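PDB 4JZA: uncharacterized protein from Legionella longbeachae NSW150, which probably acts as a phosphoinositide phosphatase that removes the 3-phosphate of phosphatidylinositol 3-phosphate, a host lipid signal, during infection. Local coordinates for residues G553-A558 and G618-E623; R372-H377 and I559-T564; T416-I421 and S549-K554; D523-E528 and Y625-I630. All blocks are in the same frame, centred on the assembly; numbering follows the deposited sequence.

Contact 1 (G553-A558 and G618-E623); sequences GKDRKA and GIKTPE
One hydrogen bond joins the end of the CX5R phosphatase signature (Cys550-Arg556) to the loop at 618-623. Lys620 N donates to Asp555 OD1 at 3.1 Å with an N-H...O angle of 154°, reaching the oxygen from above the carboxylate plane, 60° out of it. Asp555 sets CG anti to its own carbonyl carbon (chi1 -61°), so that its carboxylate lies alongside Lys620 CB, the two side chains pointing the same way. The charged contact stays within 553-558: Lys554 NZ forms a salt bridge with Asp555 OD2 at 3.3 Å, on the syn lone pair of that oxygen. The carboxylate is thus gripped at both oxygens, which would limit its rotation. Lys620 NZ is 6.8 Å from Asp555 OD2 and instead pairs with Asp648 and Asp433. The apolar part is small: Ile619 CD1 rests its tip on the start of helix 556-574, 4.0 Å from Ala558 CB and 3.7 Å from Lys554 O. Asp555 occupies the N-cap position of that helix without making a capping bond. Helix 604-612 closes over Ala558 and Ile619, helix 587-602 meets Ile619 through Tyr600, and helix 643-652 packs against Lys620 and Pro622.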
loop_
_atom_site.group_PDB
_atom_site.type_symbol
_atom_site.label_atom_id
_atom_site.label_comp_id
_atom_site.label_asym_id
_atom_site.label_seq_id
_atom_site.Cartn_x
_atom_site.Cartn_y
_atom_site.Cartn_z
ATOM N N GLY A 553 2.584 12.586 0.345
ATOM C CA GLY A 553 1.634 13.673 0.315
ATOM C C GLY A 553 0.805 13.801 1.575
ATOM O O GLY A 553 -0.084 14.631 1.637
ATOM N N LYS A 554 1.070 12.976 2.578
ATOM C CA LYS A 554 0.325 13.088 3.819
ATOM C C LYS A 554 1.130 13.560 5.011
ATOM O O LYS A 554 0.574 13.789 6.072
ATOM C CB LYS A 554 -0.370 11.772 4.157
ATOM C CG LYS A 554 0.386 10.537 3.733
ATOM C CD LYS A 554 -0.260 9.297 4.308
ATOM C CE LYS A 554 0.738 8.165 4.439
ATOM N NZ LYS A 554 1.517 8.253 5.697
ATOM N N ASP A 555 2.435 13.701 4.853
ATOM C CA ASP A 555 3.273 13.950 6.013
ATOM C C ASP A 555 3.956 15.306 6.059
ATOM O O ASP A 555 3.468 16.212 6.704
ATOM C CB ASP A 555 4.253 12.802 6.200
ATOM C CG ASP A 555 3.549 11.490 6.428
ATOM O OD1 ASP A 555 2.661 11.442 7.290
ATOM O OD2 ASP A 555 3.862 10.506 5.745
ATOM N N ARG A 556 5.063 15.456 5.357
ATOM C CA ARG A 556 5.739 16.732 5.331
ATOM C C ARG A 556 4.824 17.768 4.707
ATOM O O ARG A 556 4.788 18.913 5.127
ATOM C CB ARG A 556 7.062 16.630 4.592
ATOM C CG ARG A 556 8.185 16.154 5.484
ATOM C CD ARG A 556 9.533 16.259 4.810
ATOM N NE ARG A 556 9.984 17.636 4.736
ATOM C CZ ARG A 556 11.098 18.022 4.139
ATOM N NH1 ARG A 556 11.881 17.135 3.568
ATOM N NH2 ARG A 556 11.426 19.294 4.114
ATOM N N LYS A 557 4.086 17.343 3.697
ATOM C CA LYS A 557 3.144 18.195 3.008
ATOM C C LYS A 557 2.038 18.679 3.932
ATOM O O LYS A 557 1.605 19.813 3.842
ATOM C CB LYS A 557 2.543 17.451 1.824
ATOM C CG LYS A 557 1.652 18.302 0.947
ATOM C CD LYS A 557 2.417 19.472 0.373
ATOM C CE LYS A 557 1.486 20.410 -0.360
ATOM N NZ LYS A 557 2.175 21.672 -0.716
ATOM N N ALA A 558 1.570 17.806 4.806
ATOM C CA ALA A 558 0.561 18.177 5.779
ATOM C C ALA A 558 1.099 19.239 6.716
ATOM O O ALA A 558 0.391 20.142 7.107
ATOM C CB ALA A 558 0.108 16.966 6.564
ATOM N N GLY A 618 -2.514 9.860 11.722
ATOM C CA GLY A 618 -1.425 10.538 12.436
ATOM C C GLY A 618 -0.527 11.193 11.409
ATOM O O GLY A 618 -0.886 11.197 10.252
ATOM N N ILE A 619 0.622 11.717 11.840
ATOM C CA ILE A 619 1.606 12.344 11.004
ATOM C C ILE A 619 2.968 11.716 11.275
ATOM O O ILE A 619 3.351 11.463 12.393
ATOM C CB ILE A 619 1.697 13.848 11.333
ATOM C CG1 ILE A 619 0.362 14.568 11.067
ATOM C CG2 ILE A 619 2.830 14.547 10.560
ATOM C CD1 ILE A 619 -0.126 14.403 9.654
ATOM N N LYS A 620 3.742 11.543 10.241
ATOM C CA LYS A 620 5.050 10.969 10.359
ATOM C C LYS A 620 6.007 11.899 11.059
ATOM O O LYS A 620 6.098 13.073 10.709
ATOM C CB LYS A 620 5.575 10.673 8.965
ATOM C CG LYS A 620 6.362 9.392 8.854
ATOM C CD LYS A 620 5.480 8.150 9.021
ATOM C CE LYS A 620 6.354 6.922 9.277
ATOM N NZ LYS A 620 7.218 6.950 10.500
ATOM N N THR A 621 6.683 11.377 12.079
ATOM C CA THR A 621 7.889 11.980 12.628
ATOM C C THR A 621 7.732 13.482 12.942
ATOM O O THR A 621 8.531 14.284 12.552
ATOM C CB THR A 621 9.021 11.595 11.630
ATOM O OG1 THR A 621 9.650 10.410 12.080
ATOM C CG2 THR A 621 10.035 12.488 11.577
ATOM N N PRO A 622 6.677 13.880 13.673
ATOM C CA PRO A 622 6.475 15.309 13.888
ATOM C C PRO A 622 7.617 16.014 14.609
ATOM O O PRO A 622 7.916 17.166 14.305
ATOM C CB PRO A 622 5.219 15.361 14.772
ATOM C CG PRO A 622 4.547 14.049 14.593
ATOM C CD PRO A 622 5.658 13.087 14.382
ATOM N N GLU A 623 8.205 15.339 15.592
ATOM C CA GLU A 623 9.278 15.921 16.400
ATOM C C GLU A 623 10.547 16.146 15.565
ATOM O O GLU A 623 11.411 16.927 15.952
ATOM C CB GLU A 623 9.586 15.071 17.648
ATOM C CG GLU A 623 8.610 15.291 18.799
ATOM C CD GLU A 623 8.676 14.238 19.912
ATOM O OE1 GLU A 623 9.094 13.104 19.649
ATOM O OE2 GLU A 623 8.265 14.524 21.060
#

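Contact 2 (R372-H377 and I559-T564); sequences RYRSSH and IELIHT
Here a strand of the large mixed sheet packs against the helix that follows the CX5R loop, an alpha/beta layer contact. The segment of strand 372-374 runs nearly antiparallel to helix 559-564, at 164° and 11.2 Å between axes, and Arg372, Leu561 and Arg374 fill the gap. Arg372 starts with CG anti to its carbonyl carbon (chi1 -68°), then bends at chi2 and chi3, carrying the guanidinium across to the helix, past Thr564, whose side chain points the opposite way. NH2 is the atom that touches: Leu561 O lies near the guanidinium plane at its edge, 3.6 Å from Arg372 NH2, while Thr564 CB comes equally close to that nitrogen from an oblique direction. The other end of the guanidinium is tied down by NH1, which forms a salt bridge with Asp565 and a hydrogen bond to Ser369. Leu561 reaches both arginines, one methyl each. Its CD2 lies 3.7 Å from Arg372 NH2, and CD1 sits 3.4 Å above one face of the Arg374 guanidinium, offset toward the rim. Arg374 holds CG in the crowded position between backbone N and carbonyl carbon (chi1 46°); its flat group is kept in place by Asp164, Gln605 and Gly553 O, which links this strand to the CX5R loop. Glu560 is too far from Arg372 for a salt bridge and pairs with Lys557 instead. A water links the two, accepting from Arg372 NE at 2.8 Å and donating to Glu560 OE2 at 2.5 Å.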
loop_
_atom_site.group_PDB
_atom_site.type_symbol
_atom_site.label_atom_id
_atom_site.label_comp_id
_atom_site.label_asym_id
_atom_site.label_seq_id
_atom_site.Cartn_x
_atom_site.Cartn_y
_atom_site.Cartn_z
ATOM N N ARG A 372 -4.911 25.157 -2.927
ATOM C CA ARG A 372 -3.532 24.711 -2.994
ATOM C C ARG A 372 -3.622 23.198 -3.166
ATOM O O ARG A 372 -4.279 22.503 -2.390
ATOM C CB ARG A 372 -2.751 25.103 -1.738
ATOM C CG ARG A 372 -2.536 26.615 -1.622
ATOM C CD ARG A 372 -3.056 27.180 -0.311
ATOM N NE ARG A 372 -2.257 26.717 0.796
ATOM C CZ ARG A 372 -2.665 26.656 2.057
ATOM N NH1 ARG A 372 -3.876 27.045 2.417
ATOM N NH2 ARG A 372 -1.827 26.206 2.980
ATOM N N TYR A 373 -2.966 22.692 -4.198
ATOM C CA TYR A 373 -3.118 21.308 -4.611
ATOM C C TYR A 373 -2.029 20.382 -4.089
ATOM O O TYR A 373 -0.867 20.735 -4.046
ATOM C CB TYR A 373 -3.241 21.227 -6.133
ATOM C CG TYR A 373 -4.400 22.028 -6.675
ATOM C CD1 TYR A 373 -4.293 23.392 -6.861
ATOM C CD2 TYR A 373 -5.603 21.425 -6.984
ATOM C CE1 TYR A 373 -5.347 24.129 -7.345
ATOM C CE2 TYR A 373 -6.660 22.161 -7.469
ATOM C CZ TYR A 373 -6.524 23.513 -7.644
ATOM O OH TYR A 373 -7.567 24.256 -8.126
ATOM N N ARG A 374 -2.440 19.198 -3.661
ATOM C CA ARG A 374 -1.552 18.236 -3.035
ATOM C C ARG A 374 -1.719 16.861 -3.654
ATOM O O ARG A 374 -2.791 16.505 -4.099
ATOM C CB ARG A 374 -1.873 18.148 -1.548
ATOM C CG ARG A 374 -3.357 18.032 -1.267
ATOM C CD ARG A 374 -3.662 18.103 0.207
ATOM N NE ARG A 374 -2.709 17.337 0.988
ATOM C CZ ARG A 374 -2.843 17.089 2.280
ATOM N NH1 ARG A 374 -3.892 17.539 2.931
ATOM N NH2 ARG A 374 -1.929 16.393 2.917
ATOM N N SER A 375 -0.642 16.096 -3.686
ATOM C CA SER A 375 -0.668 14.729 -4.174
ATOM C C SER A 375 0.543 13.971 -3.655
ATOM O O SER A 375 1.433 14.553 -3.070
ATOM C CB SER A 375 -0.721 14.685 -5.701
ATOM O OG SER A 375 0.574 14.673 -6.265
ATOM N N SER A 376 0.557 12.665 -3.859
ATOM C CA SER A 376 1.758 11.875 -3.681
ATOM C C SER A 376 2.734 12.246 -4.786
ATOM O O SER A 376 2.336 12.687 -5.849
ATOM C CB SER A 376 1.439 10.391 -3.747
ATOM O OG SER A 376 0.615 10.009 -2.674
ATOM N N HIS A 377 4.017 12.080 -4.522
ATOM C CA HIS A 377 5.048 12.500 -5.444
ATOM C C HIS A 377 4.660 12.052 -6.840
ATOM O O HIS A 377 4.131 11.020 -6.980
ATOM C CB HIS A 377 6.408 11.892 -5.054
ATOM C CG HIS A 377 7.570 12.658 -5.608
ATOM N ND1 HIS A 377 8.120 12.380 -6.833
ATOM C CD2 HIS A 377 8.231 13.736 -5.137
ATOM C CE1 HIS A 377 9.096 13.229 -7.075
ATOM N NE2 HIS A 377 9.194 14.056 -6.053
ATOM N N ILE A 559 2.356 19.099 7.100
ATOM C CA ILE A 559 3.005 20.075 7.958
ATOM C C ILE A 559 3.138 21.447 7.298
ATOM O O ILE A 559 2.957 22.464 7.948
ATOM C CB ILE A 559 4.345 19.536 8.490
ATOM C CG1 ILE A 559 4.084 18.471 9.543
ATOM C CG2 ILE A 559 5.187 20.633 9.107
ATOM C CD1 ILE A 559 5.228 17.509 9.722
ATOM N N GLU A 560 3.460 21.470 6.011
ATOM C CA GLU A 560 3.554 22.721 5.284
ATOM C C GLU A 560 2.213 23.421 5.235
ATOM O O GLU A 560 2.128 24.627 5.394
ATOM C CB GLU A 560 4.029 22.477 3.858
ATOM C CG GLU A 560 4.104 23.742 3.017
ATOM C CD GLU A 560 2.871 23.983 2.163
ATOM O OE1 GLU A 560 2.412 23.047 1.496
ATOM O OE2 GLU A 560 2.366 25.117 2.142
ATOM N N LEU A 561 1.163 22.649 5.001
ATOM C CA LEU A 561 -0.180 23.189 4.911
ATOM C C LEU A 561 -0.648 23.806 6.210
ATOM O O LEU A 561 -1.283 24.841 6.213
ATOM C CB LEU A 561 -1.162 22.114 4.472
ATOM C CG LEU A 561 -0.977 21.613 3.049
ATOM C CD1 LEU A 561 -2.047 20.597 2.720
ATOM C CD2 LEU A 561 -1.014 22.763 2.068
ATOM N N ILE A 562 -0.337 23.152 7.315
ATOM C CA ILE A 562 -0.663 23.681 8.623
ATOM C C ILE A 562 0.132 24.986 8.831
ATOM O O ILE A 562 -0.432 26.020 9.280
ATOM C CB ILE A 562 -0.282 22.635 9.687
ATOM C CG1 ILE A 562 -1.389 21.578 9.815
ATOM C CG2 ILE A 562 -0.022 23.260 11.032
ATOM C CD1 ILE A 562 -0.875 20.301 10.406
ATOM N N HIS A 563 1.431 24.944 8.499
ATOM C CA HIS A 563 2.301 26.071 8.764
ATOM C C HIS A 563 1.859 27.249 7.919
ATOM O O HIS A 563 1.695 28.372 8.430
ATOM C CB HIS A 563 3.736 25.713 8.487
ATOM C CG HIS A 563 4.733 26.690 9.019
ATOM N ND1 HIS A 563 5.285 27.682 8.239
ATOM C CD2 HIS A 563 5.359 26.762 10.216
ATOM C CE1 HIS A 563 6.170 28.353 8.948
ATOM N NE2 HIS A 563 6.221 27.831 10.158
ATOM N N THR A 564 1.604 27.001 6.647
ATOM C CA THR A 564 1.172 28.068 5.783
ATOM C C THR A 564 -0.217 28.518 6.218
ATOM O O THR A 564 -0.455 29.702 6.404
ATOM C CB THR A 564 1.257 27.628 4.317
ATOM O OG1 THR A 564 2.615 27.295 4.000
ATOM C CG2 THR A 564 0.803 28.707 3.385
HETATM O O HOH W 1 0.372 25.819 0.832
#

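Contact 3 (T416-I421 and S549-K554); sequences TLISPI and SCVSGK
Parallel strands 412-416 and 545-549 end side by side here, and the second runs straight into Cys550, first residue of the CX5R signature and by that motif the probable nucleophile. Thr416 bridges to Ser549, and Leu417 N donates to Ser549 O at 2.7 Å, in the carbonyl plane, with an N-H...O angle of 158°. Along Leu417, CB lies 3.9 Å from that same Ser549 O and 4.2 Å from Cys550 CB. The next atom, CG, is anti to the carbonyl carbon (chi1 -57°) and stays 4.1 Å from Ser549 O. At the tip, CD1 reaches the backbone of Arg556 at the start of helix 556-574. Beyond Leu417 the chains diverge: Ile418 and Val551 cross at about a right angle and touch through their CG2 methyls, 3.8 Å apart. A water bridges the diverging chains, donating to Leu417 O and accepting from Val551 N. Main-chain polar groups and a water hold the start of the CX5R loop to the end of strand 412-416, with methyl and methylene contacts beside them; the contact thus rests mainly on main-chain atoms of the residues on both sides of Cys550, with Leu417 CB packed on its CB.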
loop_
_atom_site.group_PDB
_atom_site.type_symbol
_atom_site.label_atom_id
_atom_site.label_comp_id
_atom_site.label_asym_id
_atom_site.label_seq_id
_atom_site.Cartn_x
_atom_site.Cartn_y
_atom_site.Cartn_z
ATOM N N THR A 416 8.507 20.204 -3.822
ATOM C CA THR A 416 8.641 18.876 -3.263
ATOM C C THR A 416 9.378 18.907 -1.943
ATOM O O THR A 416 10.380 19.590 -1.791
ATOM C CB THR A 416 9.375 17.924 -4.217
ATOM O OG1 THR A 416 10.722 18.362 -4.385
ATOM C CG2 THR A 416 8.692 17.889 -5.555
ATOM N N LEU A 417 8.869 18.146 -0.989
ATOM C CA LEU A 417 9.487 18.048 0.313
ATOM C C LEU A 417 10.073 16.663 0.504
ATOM O O LEU A 417 9.538 15.862 1.242
ATOM C CB LEU A 417 8.457 18.344 1.396
ATOM C CG LEU A 417 7.788 19.707 1.243
ATOM C CD1 LEU A 417 6.658 19.899 2.233
ATOM C CD2 LEU A 417 8.808 20.825 1.360
ATOM N N ILE A 418 11.175 16.387 -0.178
ATOM C CA ILE A 418 11.823 15.091 -0.075
ATOM C C ILE A 418 13.324 15.238 0.110
ATOM O O ILE A 418 13.880 16.294 -0.125
ATOM C CB ILE A 418 11.513 14.198 -1.288
ATOM C CG1 ILE A 418 12.322 14.626 -2.504
ATOM C CG2 ILE A 418 10.032 14.222 -1.600
ATOM C CD1 ILE A 418 11.988 13.834 -3.739
ATOM N N SER A 419 13.970 14.166 0.546
ATOM C CA SER A 419 15.379 14.215 0.893
ATOM C C SER A 419 16.213 13.140 0.223
ATOM O O SER A 419 16.436 12.079 0.786
ATOM C CB SER A 419 15.540 14.114 2.403
ATOM O OG SER A 419 14.658 14.997 3.049
ATOM N N PRO A 420 16.679 13.436 -0.980
ATOM C CA PRO A 420 17.573 12.549 -1.733
ATOM C C PRO A 420 18.804 12.245 -0.927
ATOM O O PRO A 420 19.341 13.154 -0.317
ATOM C CB PRO A 420 17.975 13.387 -2.942
ATOM C CG PRO A 420 16.905 14.401 -3.055
ATOM C CD PRO A 420 16.446 14.699 -1.674
ATOM N N ILE A 421 19.227 10.987 -0.904
ATOM C CA ILE A 421 20.422 10.551 -0.168
ATOM C C ILE A 421 21.054 9.437 -0.975
ATOM O O ILE A 421 20.357 8.480 -1.297
ATOM C CB ILE A 421 20.042 10.094 1.266
ATOM C CG1 ILE A 421 21.275 9.691 2.063
ATOM C CG2 ILE A 421 19.018 8.947 1.288
ATOM C CD1 ILE A 421 21.808 10.816 2.917
ATOM N N SER A 549 4.241 18.259 -3.058
ATOM C CA SER A 549 4.137 16.949 -2.474
ATOM C C SER A 549 5.330 16.677 -1.591
ATOM O O SER A 549 6.371 17.310 -1.726
ATOM C CB SER A 549 4.106 15.909 -3.557
ATOM O OG SER A 549 5.368 15.845 -4.164
ATOM N N CYS A 550 5.143 15.742 -0.669
ATOM C CA CYS A 550 6.229 15.012 -0.064
ATOM C C CYS A 550 6.156 13.639 -0.721
ATOM O O CYS A 550 5.505 13.517 -1.721
ATOM C CB CYS A 550 6.026 14.935 1.429
ATOM S SG CYS A 550 4.421 14.296 1.946
ATOM N N VAL A 551 6.819 12.614 -0.213
ATOM C CA VAL A 551 6.797 11.333 -0.925
ATOM C C VAL A 551 5.361 10.778 -0.998
ATOM O O VAL A 551 4.932 10.281 -2.027
ATOM C CB VAL A 551 7.728 10.270 -0.261
ATOM C CG1 VAL A 551 7.533 8.906 -0.893
ATOM C CG2 VAL A 551 9.196 10.674 -0.378
ATOM N N SER A 552 4.651 10.813 0.117
ATOM C CA SER A 552 3.307 10.274 0.189
ATOM C C SER A 552 2.220 11.342 0.091
ATOM O O SER A 552 1.062 11.019 -0.127
ATOM C CB SER A 552 3.116 9.626 1.534
ATOM O OG SER A 552 3.144 10.623 2.548
ATOM N N GLY A 553 2.584 12.586 0.345
ATOM C CA GLY A 553 1.634 13.673 0.315
ATOM C C GLY A 553 0.805 13.801 1.575
ATOM O O GLY A 553 -0.084 14.631 1.637
ATOM N N LYS A 554 1.070 12.976 2.578
ATOM C CA LYS A 554 0.325 13.088 3.819
ATOM C C LYS A 554 1.130 13.560 5.011
ATOM O O LYS A 554 0.574 13.789 6.072
ATOM C CB LYS A 554 -0.370 11.772 4.157
ATOM C CG LYS A 554 0.386 10.537 3.733
ATOM C CD LYS A 554 -0.260 9.297 4.308
ATOM C CE LYS A 554 0.738 8.165 4.439
ATOM N NZ LYS A 554 1.517 8.253 5.697
HETATM O O HOH W 2 8.648 13.264 1.984
#

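Contact 4 (D523-E528 and Y625-I630); sequences DYAGRE and YLPEDI
Two helix starts meet here: Asp523 is the N-cap of helix 524-542, Pro627 that of helix 628-637. Asp523 holds CG anti to its backbone N (chi1 178°), which swings the carboxylate back over the first turn. There OD1 takes the capping bond from Gly526 N at 3.0 Å, the donor standing 62° out of the carboxylate plane. The same conformation brings the carboxylate obliquely against the CB-CG edge of Pro627, with OD2 3.5 Å from Pro627 CB and OD1 almost as near. Pro627 CG rests 3.6 Å from Gly526 CA, where glycine has no side chain. Ala525 turns its methyl toward the bend between helices 622-625 and 628-637, placing CB 3.6 Å from Tyr625 O. Tyr625 leaves its backbone pointing away from helix 524-542, and its side chain packs on Arg556 and Ile559 of helix 556-574. Asp629 lies near Asp523 but turns its carboxylate to Arg589, a salt bridge that would ease repulsion between the two acids. Helix 587-602 backs Pro627 and Ile630. A single water ties the backbones together, donating to Tyr625 O at 2.7 Å and to Ala525 O at 3.1 Å.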
loop_
_atom_site.group_PDB
_atom_site.type_symbol
_atom_site.label_atom_id
_atom_site.label_comp_id
_atom_site.label_asym_id
_atom_site.label_seq_id
_atom_site.Cartn_x
_atom_site.Cartn_y
_atom_site.Cartn_z
ATOM N N ASP A 523 17.351 26.925 14.461
ATOM C CA ASP A 523 16.114 26.168 14.204
ATOM C C ASP A 523 15.980 25.801 12.731
ATOM O O ASP A 523 15.219 26.398 12.026
ATOM C CB ASP A 523 14.901 26.986 14.691
ATOM C CG ASP A 523 13.550 26.308 14.428
ATOM O OD1 ASP A 523 13.498 25.057 14.255
ATOM O OD2 ASP A 523 12.534 27.063 14.413
ATOM N N TYR A 524 16.728 24.801 12.279
ATOM C CA TYR A 524 16.758 24.431 10.860
ATOM C C TYR A 524 15.408 23.914 10.389
ATOM O O TYR A 524 15.061 24.093 9.241
ATOM C CB TYR A 524 17.786 23.332 10.587
ATOM C CG TYR A 524 19.208 23.778 10.573
ATOM C CD1 TYR A 524 19.744 24.418 9.464
ATOM C CD2 TYR A 524 20.023 23.548 11.653
ATOM C CE1 TYR A 524 21.052 24.836 9.444
ATOM C CE2 TYR A 524 21.327 23.974 11.648
ATOM C CZ TYR A 524 21.836 24.602 10.541
ATOM O OH TYR A 524 23.141 25.022 10.575
ATOM N N ALA A 525 14.690 23.230 11.268
ATOM C CA ALA A 525 13.373 22.731 10.935
ATOM C C ALA A 525 12.469 23.914 10.622
ATOM O O ALA A 525 11.772 23.934 9.614
ATOM C CB ALA A 525 12.793 21.889 12.077
ATOM N N GLY A 526 12.489 24.908 11.476
ATOM C CA GLY A 526 11.662 26.073 11.249
ATOM C C GLY A 526 12.043 26.835 10.011
ATOM O O GLY A 526 11.172 27.393 9.301
ATOM N N ARG A 527 13.335 26.865 9.737
ATOM C CA ARG A 527 13.787 27.582 8.578
ATOM C C ARG A 527 13.133 26.947 7.364
ATOM O O ARG A 527 12.587 27.673 6.501
ATOM C CB ARG A 527 15.295 27.563 8.454
ATOM C CG ARG A 527 15.813 28.117 7.129
ATOM C CD ARG A 527 17.306 28.424 7.212
ATOM N NE ARG A 527 17.868 28.724 5.906
ATOM C CZ ARG A 527 18.218 27.823 4.994
ATOM N NH1 ARG A 527 18.081 26.521 5.227
ATOM N NH2 ARG A 527 18.709 28.235 3.826
ATOM N N GLU A 528 13.147 25.605 7.311
ATOM C CA GLU A 528 12.508 24.882 6.214
ATOM C C GLU A 528 11.013 25.173 6.016
ATOM O O GLU A 528 10.542 25.227 4.893
ATOM C CB GLU A 528 12.693 23.377 6.384
ATOM C CG GLU A 528 14.132 22.940 6.273
ATOM C CD GLU A 528 14.800 23.265 4.950
ATOM O OE1 GLU A 528 14.184 23.211 3.909
ATOM O OE2 GLU A 528 15.984 23.538 4.916
ATOM N N TYR A 625 10.301 17.251 12.213
ATOM C CA TYR A 625 9.928 18.301 11.229
ATOM C C TYR A 625 9.452 19.615 11.881
ATOM O O TYR A 625 9.453 20.708 11.227
ATOM C CB TYR A 625 8.835 17.773 10.275
ATOM C CG TYR A 625 9.316 16.653 9.417
ATOM C CD1 TYR A 625 10.367 16.852 8.536
ATOM C CD2 TYR A 625 8.764 15.361 9.493
ATOM C CE1 TYR A 625 10.867 15.823 7.760
ATOM C CE2 TYR A 625 9.236 14.315 8.688
ATOM C CZ TYR A 625 10.312 14.556 7.821
ATOM O OH TYR A 625 10.866 13.587 6.986
ATOM N N LEU A 626 9.002 19.511 13.140
ATOM C CA LEU A 626 8.470 20.662 13.851
ATOM C C LEU A 626 9.594 21.259 14.609
ATOM O O LEU A 626 10.451 20.560 15.087
ATOM C CB LEU A 626 7.369 20.264 14.834
ATOM C CG LEU A 626 6.001 19.816 14.290
ATOM C CD1 LEU A 626 5.103 19.292 15.403
ATOM C CD2 LEU A 626 5.313 20.970 13.584
ATOM N N PRO A 627 9.601 22.560 14.738
ATOM C CA PRO A 627 10.471 23.310 15.636
ATOM C C PRO A 627 10.220 22.983 17.111
ATOM O O PRO A 627 9.103 22.658 17.486
ATOM C CB PRO A 627 10.053 24.752 15.361
ATOM C CG PRO A 627 9.578 24.757 13.933
ATOM C CD PRO A 627 8.932 23.423 13.744
ATOM N N GLU A 628 11.233 23.109 17.954
ATOM C CA GLU A 628 11.095 22.684 19.338
ATOM C C GLU A 628 9.929 23.341 20.085
ATOM O O GLU A 628 9.218 22.665 20.821
ATOM C CB GLU A 628 12.423 22.806 20.119
ATOM C CG GLU A 628 13.151 21.475 20.274
ATOM C CD GLU A 628 12.240 20.424 20.927
ATOM O OE1 GLU A 628 11.841 20.677 22.106
ATOM O OE2 GLU A 628 11.884 19.388 20.252
ATOM N N ASP A 629 9.714 24.640 19.914
ATOM C CA ASP A 629 8.693 25.321 20.724
ATOM C C ASP A 629 7.261 24.940 20.368
ATOM O O ASP A 629 6.397 24.895 21.249
ATOM C CB ASP A 629 8.864 26.843 20.769
ATOM C CG ASP A 629 9.045 27.498 19.385
ATOM O OD1 ASP A 629 9.117 26.722 18.410
ATOM O OD2 ASP A 629 9.133 28.779 19.294
ATOM N N ILE A 630 7.019 24.605 19.105
ATOM C CA ILE A 630 5.703 24.103 18.671
ATOM C C ILE A 630 5.434 22.683 19.172
ATOM O O ILE A 630 4.377 22.356 19.703
ATOM C CB ILE A 630 5.598 24.104 17.143
ATOM C CG1 ILE A 630 5.676 25.549 16.619
ATOM C CG2 ILE A 630 4.290 23.473 16.694
ATOM C CD1 ILE A 630 5.930 25.680 15.130
HETATM O O HOH W 3 10.793 21.094 8.899
#

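Contacts 1, 2 and 3 touch the CX5R loop, the presumed active site, or the helix after it: contact 3 at the loop start, Cys550, contact 1 at its end, Asp555, and contact 2 on that helix. Their centres lie about 10 to 11 Å apart. Contacts 1 and 3 share Gly553 and Lys554. Contact 2 reaches the loop through two probable hydrogen bonds, Arg374 NH2 to Gly553 O at 2.9 Å and Ser376 OG with Ser552 O at 2.8 Å. Contact 4 is more peripheral, centred about 17 Å from contacts 2 and 3 and 13 Å from contact 1. Tyr625 connects it inward, its CB 3.7 Å from Ile559 CD1 and its ring packed on the signature arginine, Arg556.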